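Local coordinates for testis-expressed protein 101 (Mus musculus, PDB 7BPS), which plays a part in fertilization by controlling sperm binding to the zona pellucida and sperm migration into the oviduct, probably through the adhesion molecule ADAM3, at residues Phe23-Ser27 against Val54-Lys58; Ser10-Ser14 against Gly154-Ala158; Val80-Tyr84 against Leu99-Trp103; Gly170-Ala175 against Glu187-Tyr191. All coordinates share one frame. Residue numbers count along the deposited sequence, not the author numbering.

In the fold
From the N terminus, strand 6-16 supplies the first half of interaction 2, whose partner Gly154-Ala158 lies 140 residues on in the second Ly6/uPAR domain; it thus bridges the two tandem domains and encloses interactions 1 and 3. Interaction 1 closes a loop between Phe23-Ser27 and strand 52-61, the sheet neighbour of strand 6-16. Interaction 3 follows in series, folding Leu99-Trp103 back over strand 80-88 of the same sheet; Leu99 packs against Phe23 and Trp25 of interaction 1. Last comes interaction 4, a disulfide-closed loop in the second domain, in series with the rest, where Met174 touches Ala81 of interaction 3.

Interaction 1 (Phe23-Ser27 against Val54-Lys58); sequences FNWTS and VLASK. With NAG (2-acetamido-2-deoxy-beta-D-glucopyranose), chain C; FUC (alpha-L-fucopyranose), chain B.
This is a buried loop-on-sheet contact in the first Ly6/uPAR domain: the irregular segment Phe23-Ser27, just after helix 19-22, lies over strand residues Val54-Lys58. The two run 21° apart end to end, Trp25 opposite Ala56 with CA atoms 7.8 Å apart. Phe23 (chi1 t) brings CE2 to 3.6 Å from Val54 CG1 and CZ to 3.9 Å from Ala56 CB. Trp25 (chi1 t, chi2 6°) places NE1 3.6 Å from Ala56 CB. The extended Lys58 side chain (mttt) crosses one face of the indole, CE 3.3 Å from the five-membered ring centroid (CH-pi) and NZ 4.3 Å from it (cation-pi). Lys58 NZ donates to Trp25 O (3.1 Å); Lys96 O, its strongest partner, Asn94 O and Gln8 OE1 share its three hydrogens. Asn24 ND2 carries the N-linked NAG (1.5 Å to C1), while Asn24 OD1 accepts from Thr26 N (3.1 Å), an Asx turn. Strand 52-61, beneath the loop, runs between strands 6-16 and 37-46; Trp25 packs on Glu40 and Val42 of the latter.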
loop_
_atom_site.group_PDB
_atom_site.type_symbol
_atom_site.label_atom_id
_atom_site.label_comp_id
_atom_site.label_asym_id
_atom_site.label_seq_id
_atom_site.Cartn_x
_atom_site.Cartn_y
_atom_site.Cartn_z
ATOM N N PHE A 23 -12.979 6.905 0.829
ATOM C CA PHE A 23 -12.500 6.247 -0.415
ATOM C C PHE A 23 -13.614 5.408 -1.014
ATOM O O PHE A 23 -14.056 4.463 -0.346
ATOM C CB PHE A 23 -11.294 5.349 -0.145
ATOM C CG PHE A 23 -10.533 4.964 -1.379
ATOM C CD1 PHE A 23 -10.883 3.841 -2.103
ATOM C CD2 PHE A 23 -9.447 5.716 -1.799
ATOM C CE1 PHE A 23 -10.171 3.469 -3.234
ATOM C CE2 PHE A 23 -8.732 5.346 -2.931
ATOM C CZ PHE A 23 -9.091 4.214 -3.640
ATOM N N ASN A 24 -14.053 5.771 -2.215
ATOM C CA ASN A 24 -15.037 5.006 -3.027
ATOM C C ASN A 24 -14.282 4.130 -4.048
ATOM O O ASN A 24 -13.785 4.683 -5.042
ATOM C CB ASN A 24 -16.048 5.931 -3.718
ATOM C CG ASN A 24 -17.190 5.164 -4.339
ATOM O OD1 ASN A 24 -17.077 3.957 -4.533
ATOM N ND2 ASN A 24 -18.294 5.839 -4.634
ATOM N N TRP A 25 -14.250 2.814 -3.828
ATOM C CA TRP A 25 -13.522 1.812 -4.659
ATOM C C TRP A 25 -14.422 1.175 -5.744
ATOM O O TRP A 25 -13.888 0.424 -6.586
ATOM C CB TRP A 25 -12.931 0.735 -3.740
ATOM C CG TRP A 25 -11.760 0.001 -4.307
ATOM C CD1 TRP A 25 -11.102 0.260 -5.466
ATOM C CD2 TRP A 25 -11.066 -1.090 -3.679
ATOM N NE1 TRP A 25 -10.069 -0.625 -5.624
ATOM C CE2 TRP A 25 -10.019 -1.457 -4.544
ATOM C CE3 TRP A 25 -11.238 -1.799 -2.481
ATOM C CZ2 TRP A 25 -9.124 -2.470 -4.229
ATOM C CZ3 TRP A 25 -10.369 -2.824 -2.186
ATOM C CH2 TRP A 25 -9.321 -3.148 -3.049
ATOM N N THR A 26 -15.731 1.440 -5.726
ATOM C CA THR A 26 -16.682 1.017 -6.787
ATOM C C THR A 26 -16.199 1.559 -8.142
ATOM O O THR A 26 -15.988 2.768 -8.270
ATOM C CB THR A 26 -18.116 1.457 -6.464
ATOM O OG1 THR A 26 -18.459 0.889 -5.198
ATOM C CG2 THR A 26 -19.133 1.049 -7.516
ATOM N N SER A 27 -16.033 0.667 -9.107
ATOM C CA SER A 27 -15.425 0.907 -10.441
ATOM C C SER A 27 -16.330 0.288 -11.520
ATOM O O SER A 27 -17.139 -0.584 -11.178
ATOM C CB SER A 27 -14.027 0.320 -10.488
ATOM O OG SER A 27 -13.257 0.694 -9.351
ATOM N N VAL A 54 -2.471 5.565 -1.341
ATOM C CA VAL A 54 -3.387 4.456 -1.705
ATOM C C VAL A 54 -3.099 4.025 -3.153
ATOM O O VAL A 54 -3.281 4.863 -4.099
ATOM C CB VAL A 54 -4.846 4.860 -1.468
ATOM C CG1 VAL A 54 -5.779 3.718 -1.698
ATOM C CG2 VAL A 54 -5.039 5.374 -0.060
ATOM N N LEU A 55 -2.583 2.795 -3.299
ATOM C CA LEU A 55 -2.459 2.044 -4.568
ATOM C C LEU A 55 -3.609 1.030 -4.582
ATOM O O LEU A 55 -3.580 0.068 -3.782
ATOM C CB LEU A 55 -1.086 1.366 -4.662
ATOM C CG LEU A 55 0.123 2.296 -4.510
ATOM C CD1 LEU A 55 0.600 2.345 -3.060
ATOM C CD2 LEU A 55 1.281 1.896 -5.409
ATOM N N ALA A 56 -4.621 1.284 -5.411
ATOM C CA ALA A 56 -5.855 0.478 -5.529
ATOM C C ALA A 56 -5.991 -0.061 -6.959
ATOM O O ALA A 56 -6.065 0.741 -7.931
ATOM C CB ALA A 56 -7.065 1.289 -5.122
ATOM N N SER A 57 -6.046 -1.387 -7.062
ATOM C CA SER A 57 -6.157 -2.142 -8.326
ATOM C C SER A 57 -7.394 -3.046 -8.310
ATOM O O SER A 57 -7.542 -3.828 -7.367
ATOM C CB SER A 57 -4.935 -2.949 -8.565
ATOM O OG SER A 57 -5.170 -3.814 -9.641
ATOM N N LYS A 58 -8.228 -2.934 -9.346
ATOM C CA LYS A 58 -9.261 -3.932 -9.706
ATOM C C LYS A 58 -9.042 -4.347 -11.166
ATOM O O LYS A 58 -8.773 -3.478 -12.000
ATOM C CB LYS A 58 -10.649 -3.357 -9.461
ATOM C CG LYS A 58 -10.994 -3.183 -7.994
ATOM C CD LYS A 58 -12.475 -3.029 -7.759
ATOM C CE LYS A 58 -12.809 -2.707 -6.316
ATOM N NZ LYS A 58 -14.275 -2.623 -6.120
HETATM C C1 NAG C . -19.490 5.224 -5.184
HETATM C C2 NAG C . -20.720 5.372 -4.250
HETATM C C3 NAG C . -21.907 4.577 -4.835
HETATM C C4 NAG C . -22.189 5.061 -6.247
HETATM C C5 NAG C . -20.918 4.846 -7.089
HETATM C C6 NAG C . -21.239 5.202 -8.536
HETATM C C7 NAG C . -20.681 5.792 -1.766
HETATM C C8 NAG C . -20.571 5.167 -0.397
HETATM N N2 NAG C . -20.493 4.968 -2.840
HETATM O O3 NAG C . -23.121 4.714 -4.085
HETATM O O4 NAG C . -23.358 4.394 -6.778
HETATM O O5 NAG C . -19.791 5.592 -6.552
HETATM O O6 NAG C . -20.070 5.616 -9.239
HETATM O O7 NAG C . -20.950 6.994 -1.863
HETATM C C1 FUC B . -19.948 6.193 -10.427
HETATM C C2 FUC B . -19.077 7.171 -11.179
HETATM C C3 FUC B . -17.628 6.865 -10.768
HETATM C C4 FUC B . -17.262 5.392 -10.979
HETATM C C5 FUC B . -18.408 4.374 -10.706
HETATM C C6 FUC B . -18.340 3.171 -11.639
HETATM O O2 FUC B . -19.541 8.491 -10.842
HETATM O O3 FUC B . -16.670 7.653 -11.494
HETATM O O4 FUC B . -16.704 5.239 -12.299
HETATM O O5 FUC B . -19.768 4.839 -10.800
HETATM O O HOH W 1 -8.895 0.431 -8.158
#

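Interaction 2 (Ser10-Ser14 against Gly154-Ala158); sequences SQTLS and GGMDA
Ser10-Ser14 is extended beta strand, whereas Gly154-Ala158 is an irregular loop leading into strand 158-163. Gly154 (phi/psi 69/17) and Gly155 (67/28) have positive phi, Met156 turns at -120/20, and Ala158 (-165/158) is extended again. The touching parts run 17° apart, with Gln11 nearest Met156 at 6.1 Å between CA atoms. The loop lies over the sheet face that carries Gln11 and Leu13 and does not pair with the strand; side chains and carbonyl oxygens meet in van der Waals contact. Gln11 (chi1 m, chi2 p) meets the glycines with its aliphatic part, CG 3.3 Å from Gly154 O and CB 3.5 Å from Gly155 O, while its amide turns away. An ideal CB on Gly155 would come within 3.5 Å of Gln11 CG. This surface contact joins two tandem Ly6/uPAR domains: strand 6-16 is in the sheet of the first, and the loop connects strands 143-152 and 158-163 of the second. Met156, folded as mmm, reaches across, SD 3.4 Å from Gln11 CB, CE 3.5 Å from Thr12 O and 4.0 Å from Leu13 CD2. Leu13 (mt) directs CD1 to the end of the loop, 3.9 Å from Ala158 CB. Within the sheet, backbone hydrogen bonds tie Ser10, Thr12 and Ser14 to Lys58, Ala56 and Val54 of strand 52-61, and Ser10 OG bonds Ser27 OG.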
loop_
_atom_site.group_PDB
_atom_site.type_symbol
_atom_site.label_atom_id
_atom_site.label_comp_id
_atom_site.label_asym_id
_atom_site.label_seq_id
_atom_site.Cartn_x
_atom_site.Cartn_y
_atom_site.Cartn_z
ATOM N N SER A 10 -10.100 -0.846 -12.500
ATOM C CA SER A 10 -9.602 0.499 -12.129
ATOM C C SER A 10 -8.182 0.364 -11.587
ATOM O O SER A 10 -7.884 -0.648 -10.938
ATOM C CB SER A 10 -10.508 1.196 -11.158
ATOM O OG SER A 10 -10.817 0.342 -10.089
ATOM N N GLN A 11 -7.342 1.330 -11.933
ATOM C CA GLN A 11 -5.993 1.502 -11.359
ATOM C C GLN A 11 -5.949 2.948 -10.891
ATOM O O GLN A 11 -6.169 3.814 -11.759
ATOM C CB GLN A 11 -4.908 1.168 -12.389
ATOM C CG GLN A 11 -4.871 -0.313 -12.782
ATOM C CD GLN A 11 -5.895 -0.739 -13.816
ATOM O OE1 GLN A 11 -6.102 -0.063 -14.809
ATOM N NE2 GLN A 11 -6.584 -1.844 -13.567
ATOM N N THR A 12 -5.781 3.174 -9.586
ATOM C CA THR A 12 -5.711 4.531 -8.976
ATOM C C THR A 12 -4.520 4.600 -8.024
ATOM O O THR A 12 -4.163 3.591 -7.377
ATOM C CB THR A 12 -7.018 4.911 -8.268
ATOM O OG1 THR A 12 -7.148 4.130 -7.073
ATOM C CG2 THR A 12 -8.235 4.692 -9.148
ATOM N N LEU A 13 -3.906 5.768 -8.009
ATOM C CA LEU A 13 -2.898 6.230 -7.044
ATOM C C LEU A 13 -3.420 7.543 -6.463
ATOM O O LEU A 13 -3.803 8.417 -7.224
ATOM C CB LEU A 13 -1.575 6.455 -7.787
ATOM C CG LEU A 13 -0.969 5.262 -8.539
ATOM C CD1 LEU A 13 0.125 5.722 -9.488
ATOM C CD2 LEU A 13 -0.421 4.212 -7.594
ATOM N N SER A 14 -3.393 7.698 -5.154
ATOM C CA SER A 14 -3.858 8.937 -4.486
ATOM C C SER A 14 -3.221 9.084 -3.111
ATOM O O SER A 14 -2.762 8.068 -2.514
ATOM C CB SER A 14 -5.353 8.979 -4.382
ATOM O OG SER A 14 -5.861 7.831 -3.709
ATOM N N GLY A 154 0.268 -4.801 -13.393
ATOM C CA GLY A 154 -1.156 -4.587 -13.112
ATOM C C GLY A 154 -1.613 -3.222 -13.542
ATOM O O GLY A 154 -2.702 -2.839 -13.088
ATOM N N GLY A 155 -0.846 -2.524 -14.391
ATOM C CA GLY A 155 -1.135 -1.127 -14.781
ATOM C C GLY A 155 -0.981 -0.177 -13.586
ATOM O O GLY A 155 -1.630 0.893 -13.579
ATOM N N MET A 156 -0.127 -0.534 -12.616
ATOM C CA MET A 156 -0.007 0.145 -11.305
ATOM C C MET A 156 1.403 0.687 -11.097
ATOM O O MET A 156 1.705 0.949 -9.914
ATOM C CB MET A 156 -0.257 -0.833 -10.144
ATOM C CG MET A 156 -1.687 -1.231 -9.959
ATOM S SD MET A 156 -2.779 0.206 -9.896
ATOM C CE MET A 156 -2.329 0.785 -8.262
ATOM N N ASP A 157 2.199 0.876 -12.158
ATOM C CA ASP A 157 3.638 1.254 -12.071
ATOM C C ASP A 157 3.759 2.608 -11.364
ATOM O O ASP A 157 3.063 3.552 -11.783
ATOM C CB ASP A 157 4.290 1.289 -13.455
ATOM C CG ASP A 157 4.167 -0.019 -14.209
ATOM O OD1 ASP A 157 5.132 -0.790 -14.195
ATOM O OD2 ASP A 157 3.119 -0.235 -14.800
ATOM N N ALA A 158 4.559 2.682 -10.297
ATOM C CA ALA A 158 4.618 3.838 -9.379
ATOM C C ALA A 158 5.868 3.782 -8.501
ATOM O O ALA A 158 6.416 2.688 -8.345
ATOM C CB ALA A 158 3.362 3.819 -8.547
#

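Interaction 3 (Val80-Tyr84 against Leu99-Trp103); sequences VAISY and LASVW
Trp103, Val102 and Ile82 bury the most surface where Leu99-Trp103 folds back over strand residues Val80-Tyr84. The chain turns from Leu99 through Ala100 and Ser101; Leu99 O accepts from Val102 N (3.0 Å) and Trp103 N (3.2 Å), bringing Val102 over Tyr84 (CA atoms 6.5 Å apart) and Trp103 over Ile82 (7.3 Å). The Trp103 CA-to-CB bond points sideways, but with chi1 t and chi2 -121° the indole reaches obliquely across, CH2 3.7 Å from Val80 CG1 and CZ3 3.8 Å from Ile82 CD1. Val102 (t) points at the strand: its CG1 lies 3.8 Å from Tyr84 CB and 4.3 Å from Ile82 CG2, which is also 3.7 Å from Val102 O. Ile82 is mt, and Tyr84 (chi1 t) sends its OH to Glu40. Val80, Ile82 and Tyr84 thus present one apolar face of strand 80-88, which Leu44 extends under Val102 and Trp103. The covered sheet is that of the first domain's three-finger Ly6/uPAR fold, on which the chain beyond strand 80-88 folds back.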
loop_
_atom_site.group_PDB
_atom_site.type_symbol
_atom_site.label_atom_id
_atom_site.label_comp_id
_atom_site.label_asym_id
_atom_site.label_seq_id
_atom_site.Cartn_x
_atom_site.Cartn_y
_atom_site.Cartn_z
ATOM N N VAL A 80 3.380 2.875 8.726
ATOM C CA VAL A 80 2.342 1.810 8.677
ATOM C C VAL A 80 2.158 1.450 7.205
ATOM O O VAL A 80 1.920 2.396 6.377
ATOM C CB VAL A 80 1.008 2.285 9.275
ATOM C CG1 VAL A 80 -0.032 1.176 9.254
ATOM C CG2 VAL A 80 1.193 2.840 10.672
ATOM N N ALA A 81 2.248 0.161 6.879
ATOM C CA ALA A 81 1.921 -0.363 5.542
ATOM C C ALA A 81 0.969 -1.542 5.727
ATOM O O ALA A 81 1.292 -2.439 6.521
ATOM C CB ALA A 81 3.193 -0.702 4.803
ATOM N N ILE A 82 -0.182 -1.511 5.049
ATOM C CA ILE A 82 -1.262 -2.529 5.165
ATOM C C ILE A 82 -1.834 -2.820 3.775
ATOM O O ILE A 82 -2.024 -1.861 3.008
ATOM C CB ILE A 82 -2.362 -2.019 6.105
ATOM C CG1 ILE A 82 -1.902 -2.084 7.561
ATOM C CG2 ILE A 82 -3.659 -2.781 5.874
ATOM C CD1 ILE A 82 -2.882 -1.456 8.555
ATOM N N SER A 83 -2.149 -4.082 3.470
ATOM C CA SER A 83 -2.807 -4.445 2.190
ATOM C C SER A 83 -4.007 -5.351 2.431
ATOM O O SER A 83 -4.009 -6.120 3.410
ATOM C CB SER A 83 -1.837 -5.037 1.191
ATOM O OG SER A 83 -1.415 -6.315 1.600
ATOM N N TYR A 84 -4.996 -5.214 1.558
ATOM C CA TYR A 84 -6.129 -6.146 1.369
ATOM C C TYR A 84 -6.151 -6.608 -0.085
ATOM O O TYR A 84 -6.108 -5.735 -0.962
ATOM C CB TYR A 84 -7.432 -5.440 1.706
ATOM C CG TYR A 84 -8.665 -6.151 1.221
ATOM C CD1 TYR A 84 -9.307 -7.113 1.988
ATOM C CD2 TYR A 84 -9.181 -5.854 -0.019
ATOM C CE1 TYR A 84 -10.459 -7.734 1.534
ATOM C CE2 TYR A 84 -10.316 -6.475 -0.490
ATOM C CZ TYR A 84 -10.966 -7.408 0.289
ATOM O OH TYR A 84 -12.090 -7.987 -0.214
ATOM N N LEU A 99 -12.965 1.115 2.206
ATOM C CA LEU A 99 -11.741 0.604 2.866
ATOM C C LEU A 99 -11.921 0.597 4.388
ATOM O O LEU A 99 -10.896 0.460 5.125
ATOM C CB LEU A 99 -10.579 1.512 2.456
ATOM C CG LEU A 99 -10.343 1.661 0.958
ATOM C CD1 LEU A 99 -9.051 2.416 0.720
ATOM C CD2 LEU A 99 -10.294 0.315 0.258
ATOM N N ALA A 100 -13.152 0.743 4.875
ATOM C CA ALA A 100 -13.446 0.888 6.323
ATOM C C ALA A 100 -12.932 -0.344 7.084
ATOM O O ALA A 100 -12.291 -0.164 8.119
ATOM C CB ALA A 100 -14.928 1.112 6.523
ATOM N N SER A 101 -13.166 -1.550 6.569
ATOM C CA SER A 101 -12.761 -2.828 7.210
ATOM C C SER A 101 -11.263 -3.106 7.009
ATOM O O SER A 101 -10.819 -4.139 7.500
ATOM C CB SER A 101 -13.582 -3.977 6.681
ATOM O OG SER A 101 -13.213 -4.267 5.338
ATOM N N VAL A 102 -10.515 -2.247 6.309
ATOM C CA VAL A 102 -9.104 -2.517 5.903
ATOM C C VAL A 102 -8.149 -1.688 6.763
ATOM O O VAL A 102 -7.120 -2.248 7.156
ATOM C CB VAL A 102 -8.904 -2.195 4.410
ATOM C CG1 VAL A 102 -7.467 -2.379 3.950
ATOM C CG2 VAL A 102 -9.844 -2.998 3.542
ATOM N N TRP A 103 -8.458 -0.407 7.016
ATOM C CA TRP A 103 -7.452 0.604 7.472
ATOM C C TRP A 103 -7.776 1.078 8.898
ATOM O O TRP A 103 -8.509 2.069 8.970
ATOM C CB TRP A 103 -7.382 1.759 6.444
ATOM C CG TRP A 103 -6.335 2.820 6.666
ATOM C CD1 TRP A 103 -6.563 4.155 6.838
ATOM C CD2 TRP A 103 -4.897 2.671 6.668
ATOM N NE1 TRP A 103 -5.382 4.837 6.965
ATOM C CE2 TRP A 103 -4.341 3.951 6.874
ATOM C CE3 TRP A 103 -4.031 1.577 6.549
ATOM C CZ2 TRP A 103 -2.962 4.154 6.986
ATOM C CZ3 TRP A 103 -2.672 1.777 6.647
ATOM C CH2 TRP A 103 -2.143 3.048 6.859
#

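Interaction 4 (Gly170-Ala175 against Glu187-Tyr191); sequences GCRLMA and ETCSY
Tyr191 lays one face of its ring over Gly170, whose CA sits 3.5 Å from the ring centroid and 5° off the normal, a CH-pi contact. Gly170 has positive phi (64/-151), and an ideal CB there would lie 3.8 Å from Tyr191 CZ. Next along, Cys171 SG and Cys189 SG are bonded at 2.1 Å with chi3 -81°, holding their CA atoms 5.3 Å apart; Cys171 is m, Cys189 chi1 is 95°, and Cys171 SG also lies 4.2 Å from Tyr191 CD1. Cys171 centres an inverse gamma turn, and a type I beta turn follows from Arg172 to Ala175, closed by Ala175 N to Arg172 O (3.0 Å). Disulfide-pinned loops of this kind are a hallmark of the Ly6/uPAR fold, and this one fastens to strand 183-193 of the second domain. The extended side chain of Glu187 (chi1 and chi2 t) reaches the turn and accepts from two consecutive amides: Leu173 N to OE2 and Met174 N to OE1, each 2.8 Å. Glu187 OE2 also bonds Tyr145 OH of the adjacent strand 143-152. The CA-to-CB bond of Met174 (mmm) points toward the strand segment, but the side chain's end leads away, onto Tyr73 of the first domain, while Leu173 O bonds Thr74 OG1.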
loop_
_atom_site.group_PDB
_atom_site.type_symbol
_atom_site.label_atom_id
_atom_site.label_comp_id
_atom_site.label_asym_id
_atom_site.label_seq_id
_atom_site.Cartn_x
_atom_site.Cartn_y
_atom_site.Cartn_z
ATOM N N GLY A 170 16.066 -2.213 9.436
ATOM C CA GLY A 170 16.636 -2.096 8.079
ATOM C C GLY A 170 15.582 -1.736 7.052
ATOM O O GLY A 170 14.588 -1.072 7.417
ATOM N N CYS A 171 15.792 -2.160 5.806
ATOM C CA CYS A 171 14.967 -1.753 4.650
ATOM C C CYS A 171 13.780 -2.712 4.511
ATOM O O CYS A 171 13.677 -3.360 3.453
ATOM C CB CYS A 171 15.809 -1.710 3.382
ATOM S SG CYS A 171 17.158 -0.511 3.472
ATOM N N ARG A 172 12.882 -2.732 5.506
ATOM C CA ARG A 172 11.830 -3.782 5.641
ATOM C C ARG A 172 10.473 -3.154 5.956
ATOM O O ARG A 172 9.652 -3.786 6.647
ATOM C CB ARG A 172 12.278 -4.796 6.697
ATOM C CG ARG A 172 13.535 -5.548 6.297
ATOM C CD ARG A 172 13.688 -6.887 7.009
ATOM N NE ARG A 172 14.685 -6.741 8.052
ATOM C CZ ARG A 172 15.876 -7.319 8.076
ATOM N NH1 ARG A 172 16.226 -8.165 7.131
ATOM N NH2 ARG A 172 16.698 -7.072 9.077
ATOM N N LEU A 173 10.228 -1.952 5.440
ATOM C CA LEU A 173 8.878 -1.347 5.436
ATOM C C LEU A 173 7.897 -2.368 4.848
ATOM O O LEU A 173 6.797 -2.536 5.420
ATOM C CB LEU A 173 8.896 -0.039 4.637
ATOM C CG LEU A 173 7.541 0.662 4.507
ATOM C CD1 LEU A 173 6.921 0.925 5.876
ATOM C CD2 LEU A 173 7.664 1.952 3.729
ATOM N N MET A 174 8.263 -3.029 3.746
ATOM C CA MET A 174 7.340 -3.972 3.072
ATOM C C MET A 174 7.656 -5.413 3.520
ATOM O O MET A 174 7.228 -6.365 2.847
ATOM C CB MET A 174 7.415 -3.814 1.552
ATOM C CG MET A 174 6.763 -2.558 1.055
ATOM S SD MET A 174 5.027 -2.430 1.570
ATOM C CE MET A 174 4.276 -3.725 0.590
ATOM N N ALA A 175 8.334 -5.568 4.657
ATOM C CA ALA A 175 8.591 -6.856 5.341
ATOM C C ALA A 175 9.164 -7.896 4.374
ATOM O O ALA A 175 8.927 -9.061 4.597
ATOM C CB ALA A 175 7.325 -7.333 5.995
ATOM N N GLU A 187 12.113 -2.549 -2.671
ATOM C CA GLU A 187 12.318 -1.586 -1.570
ATOM C C GLU A 187 13.813 -1.310 -1.514
ATOM O O GLU A 187 14.571 -2.265 -1.492
ATOM C CB GLU A 187 11.774 -2.131 -0.238
ATOM C CG GLU A 187 12.110 -1.232 0.952
ATOM C CD GLU A 187 11.429 -1.578 2.270
ATOM O OE1 GLU A 187 10.566 -2.472 2.281
ATOM O OE2 GLU A 187 11.769 -0.944 3.292
ATOM N N THR A 188 14.208 -0.045 -1.458
ATOM C CA THR A 188 15.602 0.375 -1.183
ATOM C C THR A 188 15.485 1.417 -0.074
ATOM O O THR A 188 14.415 2.074 0.002
ATOM C CB THR A 188 16.303 0.847 -2.472
ATOM O OG1 THR A 188 15.503 1.881 -3.031
ATOM C CG2 THR A 188 16.433 -0.232 -3.532
ATOM N N CYS A 189 16.496 1.553 0.775
ATOM C CA CYS A 189 16.429 2.545 1.868
ATOM C C CYS A 189 17.813 2.875 2.410
ATOM O O CYS A 189 18.776 2.105 2.157
ATOM C CB CYS A 189 15.505 2.045 2.977
ATOM S SG CYS A 189 16.345 1.203 4.339
ATOM N N SER A 190 17.866 3.994 3.123
ATOM C CA SER A 190 18.795 4.266 4.243
ATOM C C SER A 190 18.031 4.155 5.558
ATOM O O SER A 190 16.803 4.485 5.608
ATOM C CB SER A 190 19.362 5.641 4.137
ATOM O OG SER A 190 20.009 5.782 2.916
ATOM N N TYR A 191 18.758 3.828 6.609
ATOM C CA TYR A 191 18.214 3.754 7.979
ATOM C C TYR A 191 19.341 4.062 8.950
ATOM O O TYR A 191 20.506 3.847 8.637
ATOM C CB TYR A 191 17.551 2.400 8.223
ATOM C CG TYR A 191 18.500 1.232 8.264
ATOM C CD1 TYR A 191 18.940 0.618 7.096
ATOM C CD2 TYR A 191 18.932 0.721 9.483
ATOM C CE1 TYR A 191 19.805 -0.465 7.133
ATOM C CE2 TYR A 191 19.782 -0.369 9.537
ATOM C CZ TYR A 191 20.198 -0.970 8.362
ATOM O OH TYR A 191 21.021 -2.040 8.418
#